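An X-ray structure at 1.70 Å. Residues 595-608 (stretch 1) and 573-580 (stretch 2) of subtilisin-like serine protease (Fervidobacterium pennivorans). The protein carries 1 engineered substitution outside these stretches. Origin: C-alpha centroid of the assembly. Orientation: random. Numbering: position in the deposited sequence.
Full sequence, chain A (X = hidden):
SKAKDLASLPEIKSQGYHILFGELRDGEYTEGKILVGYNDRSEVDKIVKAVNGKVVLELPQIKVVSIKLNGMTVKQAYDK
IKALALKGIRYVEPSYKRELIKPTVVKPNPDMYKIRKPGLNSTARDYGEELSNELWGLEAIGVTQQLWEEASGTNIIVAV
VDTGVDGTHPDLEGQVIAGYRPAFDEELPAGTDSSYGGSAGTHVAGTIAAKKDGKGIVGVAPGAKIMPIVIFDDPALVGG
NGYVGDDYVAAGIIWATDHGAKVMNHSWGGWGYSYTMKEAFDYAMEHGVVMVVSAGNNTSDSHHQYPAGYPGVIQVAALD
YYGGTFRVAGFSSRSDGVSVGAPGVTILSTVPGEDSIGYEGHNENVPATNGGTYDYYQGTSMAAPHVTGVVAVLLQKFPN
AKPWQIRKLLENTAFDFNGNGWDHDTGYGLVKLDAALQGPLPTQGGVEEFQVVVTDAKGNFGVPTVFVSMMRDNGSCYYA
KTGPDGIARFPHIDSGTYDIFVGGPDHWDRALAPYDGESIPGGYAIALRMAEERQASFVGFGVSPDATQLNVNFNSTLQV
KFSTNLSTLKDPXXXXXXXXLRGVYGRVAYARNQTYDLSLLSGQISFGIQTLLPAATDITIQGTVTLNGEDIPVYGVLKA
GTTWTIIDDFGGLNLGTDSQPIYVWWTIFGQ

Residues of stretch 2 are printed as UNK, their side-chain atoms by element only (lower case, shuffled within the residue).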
# COMPACT_ATOMS: atom_id res chain seq x y z
N THR A 595 -10.08 -15.42 41.50
CA THR A 595 -9.63 -14.64 40.35
C THR A 595 -8.23 -15.08 39.94
O THR A 595 -7.29 -14.96 40.73
CB THR A 595 -9.58 -13.12 40.66
OG1 THR A 595 -10.90 -12.64 40.95
CG2 THR A 595 -9.02 -12.35 39.47
N TYR A 596 -8.09 -15.59 38.71
CA TYR A 596 -6.78 -16.00 38.21
C TYR A 596 -6.22 -14.82 37.42
O TYR A 596 -6.89 -14.29 36.54
CB TYR A 596 -6.90 -17.21 37.27
CG TYR A 596 -7.51 -18.43 37.90
CD1 TYR A 596 -8.88 -18.66 37.84
CD2 TYR A 596 -6.71 -19.35 38.58
CE1 TYR A 596 -9.44 -19.80 38.43
CE2 TYR A 596 -7.26 -20.48 39.17
CZ TYR A 596 -8.63 -20.70 39.10
OH TYR A 596 -9.18 -21.80 39.71
N ASP A 597 -5.00 -14.41 37.75
CA ASP A 597 -4.38 -13.27 37.07
C ASP A 597 -3.41 -13.81 36.02
O ASP A 597 -2.41 -14.43 36.35
CB ASP A 597 -3.64 -12.38 38.08
CG ASP A 597 -3.11 -11.09 37.46
OD1 ASP A 597 -3.48 -10.76 36.32
OD2 ASP A 597 -2.31 -10.40 38.13
N LEU A 598 -3.75 -13.57 34.76
CA LEU A 598 -2.93 -14.03 33.65
C LEU A 598 -2.19 -12.87 32.99
O LEU A 598 -1.60 -13.04 31.92
CB LEU A 598 -3.83 -14.71 32.61
CG LEU A 598 -4.61 -15.91 33.16
CD1 LEU A 598 -5.54 -16.45 32.09
CD2 LEU A 598 -3.63 -16.98 33.61
N SER A 599 -2.21 -11.70 33.63
CA SER A 599 -1.57 -10.51 33.09
C SER A 599 -0.13 -10.68 32.64
O SER A 599 0.36 -9.89 31.84
CB SER A 599 -1.65 -9.37 34.12
OG SER A 599 -2.98 -8.93 34.29
N LEU A 600 0.56 -11.69 33.16
CA LEU A 600 1.96 -11.92 32.79
C LEU A 600 2.11 -12.71 31.50
O LEU A 600 3.19 -12.73 30.90
CB LEU A 600 2.69 -12.66 33.92
CG LEU A 600 3.13 -11.85 35.15
CD1 LEU A 600 1.93 -11.21 35.84
CD2 LEU A 600 3.85 -12.80 36.09
N LEU A 601 1.04 -13.36 31.07
CA LEU A 601 1.08 -14.14 29.85
C LEU A 601 1.03 -13.20 28.65
O LEU A 601 0.43 -12.13 28.71
CB LEU A 601 -0.11 -15.11 29.78
CG LEU A 601 -0.08 -16.29 30.76
CD1 LEU A 601 -1.34 -17.13 30.59
CD2 LEU A 601 1.16 -17.12 30.51
N SER A 602 1.67 -13.62 27.57
CA SER A 602 1.71 -12.84 26.34
C SER A 602 1.45 -13.74 25.15
O SER A 602 1.90 -14.88 25.12
CB SER A 602 3.08 -12.16 26.17
OG SER A 602 3.09 -11.36 25.00
N GLY A 603 0.74 -13.22 24.15
CA GLY A 603 0.45 -14.02 22.97
C GLY A 603 -1.04 -14.21 22.79
O GLY A 603 -1.82 -13.29 23.05
N GLN A 604 -1.45 -15.39 22.36
CA GLN A 604 -2.87 -15.65 22.16
C GLN A 604 -3.23 -16.98 22.82
O GLN A 604 -2.61 -18.01 22.55
CB GLN A 604 -3.17 -15.63 20.66
CG GLN A 604 -2.89 -14.22 20.11
CD GLN A 604 -2.94 -14.14 18.60
OE1 GLN A 604 -2.43 -15.02 17.91
NE2 GLN A 604 -3.54 -13.07 18.08
N ILE A 605 -4.22 -16.93 23.70
CA ILE A 605 -4.62 -18.11 24.45
C ILE A 605 -6.11 -18.36 24.45
O ILE A 605 -6.90 -17.51 24.03
CB ILE A 605 -4.17 -18.00 25.93
CG1 ILE A 605 -4.80 -16.76 26.59
CG2 ILE A 605 -2.64 -17.93 26.03
CD1 ILE A 605 -4.45 -16.56 28.07
N SER A 606 -6.48 -19.55 24.92
CA SER A 606 -7.87 -19.95 25.07
C SER A 606 -7.98 -20.54 26.48
O SER A 606 -6.98 -20.98 27.06
CB SER A 606 -8.29 -21.00 24.02
OG SER A 606 -8.23 -20.45 22.71
N PHE A 607 -9.20 -20.55 27.02
CA PHE A 607 -9.44 -21.04 28.38
C PHE A 607 -10.25 -22.32 28.37
O PHE A 607 -11.19 -22.45 27.61
CB PHE A 607 -10.22 -20.00 29.20
CG PHE A 607 -9.60 -18.63 29.20
CD1 PHE A 607 -8.26 -18.46 29.55
CD2 PHE A 607 -10.36 -17.50 28.89
CE1 PHE A 607 -7.69 -17.19 29.60
CE2 PHE A 607 -9.80 -16.23 28.93
CZ PHE A 607 -8.46 -16.08 29.29
N GLY A 608 -9.89 -23.26 29.22
CA GLY A 608 -10.66 -24.49 29.26
C GLY A 608 -10.76 -25.05 30.66
O GLY A 608 -10.18 -24.53 31.61
N UNK A 573 -9.93 -28.66 36.85
CA UNK A 573 -8.81 -27.75 36.73
C UNK A 573 -9.06 -26.73 35.63
O UNK A 573 -9.67 -27.04 34.61
n UNK A 573 -5.56 -31.25 36.83
c UNK A 573 -7.51 -28.49 36.43
c UNK A 573 -7.09 -29.49 37.49
o UNK A 573 -4.71 -29.25 37.45
c UNK A 573 -5.68 -29.99 37.26
N UNK A 574 -8.58 -25.52 35.87
CA UNK A 574 -8.65 -24.42 34.92
C UNK A 574 -7.38 -24.56 34.10
O UNK A 574 -6.29 -24.73 34.65
c UNK A 574 -8.64 -23.08 35.66
c UNK A 574 -7.48 -20.90 35.17
c UNK A 574 -8.37 -21.89 34.77
c UNK A 574 -9.04 -21.73 33.56
c UNK A 574 -7.26 -19.77 34.38
c UNK A 574 -8.83 -20.60 32.76
c UNK A 574 -7.94 -19.62 33.17
N UNK A 575 -7.53 -24.51 32.79
CA UNK A 575 -6.40 -24.68 31.90
C UNK A 575 -6.29 -23.57 30.88
O UNK A 575 -7.28 -23.15 30.30
c UNK A 575 -6.52 -26.00 31.12
c UNK A 575 -5.23 -26.28 30.35
c UNK A 575 -6.84 -27.13 32.08
N UNK A 576 -5.06 -23.10 30.67
CA UNK A 576 -4.80 -22.07 29.67
C UNK A 576 -4.20 -22.87 28.52
O UNK A 576 -3.14 -23.50 28.66
c UNK A 576 -3.81 -21.03 30.19
c UNK A 576 -4.40 -20.32 31.40
c UNK A 576 -3.50 -20.02 29.10
N UNK A 577 -4.87 -22.85 27.38
CA UNK A 577 -4.44 -23.66 26.25
C UNK A 577 -4.22 -22.88 24.96
O UNK A 577 -4.72 -21.78 24.78
c UNK A 577 -5.47 -24.81 26.03
c UNK A 577 -4.97 -25.79 25.01
c UNK A 577 -6.81 -24.24 25.62
N UNK A 578 -3.43 -23.48 24.07
CA UNK A 578 -3.17 -22.90 22.77
C UNK A 578 -4.50 -23.02 22.01
O UNK A 578 -5.17 -24.05 22.10
c UNK A 578 -2.06 -23.70 22.08
o UNK A 578 -2.21 -24.24 19.77
c UNK A 578 -1.92 -23.35 20.61
o UNK A 578 -1.54 -22.20 20.30
N UNK A 579 -4.90 -21.98 21.28
CA UNK A 579 -6.16 -22.02 20.53
C UNK A 579 -6.26 -23.12 19.49
O UNK A 579 -7.36 -23.53 19.12
c UNK A 579 -4.86 -20.09 19.95
c UNK A 579 -6.26 -20.62 19.91
c UNK A 579 -4.30 -20.64 21.22
N UNK A 580 -5.11 -23.59 19.03
CA UNK A 580 -5.04 -24.67 18.05
C UNK A 580 -4.86 -26.00 18.76
O UNK A 580 -4.68 -27.04 18.11
c UNK A 580 -4.15 -22.01 16.56
c UNK A 580 -3.86 -24.45 17.09
c UNK A 580 -2.79 -23.49 15.08
c UNK A 580 -4.02 -23.41 15.99
O HOH W 1 -0.92 -19.76 21.52

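Position 573 carries five side-chain atoms: three carbons in a row, the third bearing one oxygen and one nitrogen. That is a carboxamide on a two-carbon arm. The CA-to-CB bond points away from stretch 1, and the side chain touches nothing there. The residue is Q573.

Position 574 has one carbon followed by a ring of six carbons, with no oxygen on the ring. CA-to-CB points toward stretch 1. One carbon of the ring lies over a face of the Y596 ring; the ring also meets L598, F607 and the backbone of G608. It is F574. Its CD2 is 3.7 Å from Y596 CG, and its CZ is 3.8 Å from F607 CD1. Both aromatic pairs are oblique, with planes at 42° and 46°.

Position 575 has three carbons, one carrying the other two. Its CB comes within 4.0 Å of G608 O. Three carbons branching at CB, with no oxygen, make valine, V575. Its backbone pairs with G608: V575 N donates to G608 O at 2.9 Å, and G608 N donates to V575 O at 2.8 Å.

Position 576 again shows one carbon carrying two. It lies on the same sheet face as F607, and its methyls meet L598, L601 and I605. It is V576. CG1 is 3.7 Å from I605 CD1 and 3.9 Å from L601 CD1; CG2 is 4.1 Å from L598 CD2.

Position 577 has the same three-carbon fork, on the face shared with S606. It is V577. Its CG1 is 3.9 Å from S606 CB. V577 N donates to S606 O, and S606 N donates to V577 O, both at 2.8 Å.

Position 578 has two carbons, the second carrying two oxygens: a carboxylate, D578. CA-to-CB points away from stretch 1. A water bridges the gap, 2.8 Å from D578 OD2 and 2.6 Å from Q604 O.

Position 579 has three carbons closing a ring onto the backbone N. The ring sits against Q604 O and S606 OG. It is P579. Its CD is 3.4 Å from Q604 O, and its CB is 3.4 Å from S606 OG.

Position 580 has four carbons, forked at the second. It makes no contact with stretch 1. This is L580; its N gives a weak hydrogen bond to D578 OD1, at 3.1 Å.

The contact is an antiparallel strand pair. Four backbone hydrogen bonds fix the register, S606 with V577 and G608 with V575. Between them, F607 and V576 form a non-hydrogen-bonded pair. F574 and V576 pack against apolar groups from both the strand and the preceding segment of stretch 1, adding side-chain packing to the backbone ladder.

Stretch 2 (573-580) QFVVVDPL
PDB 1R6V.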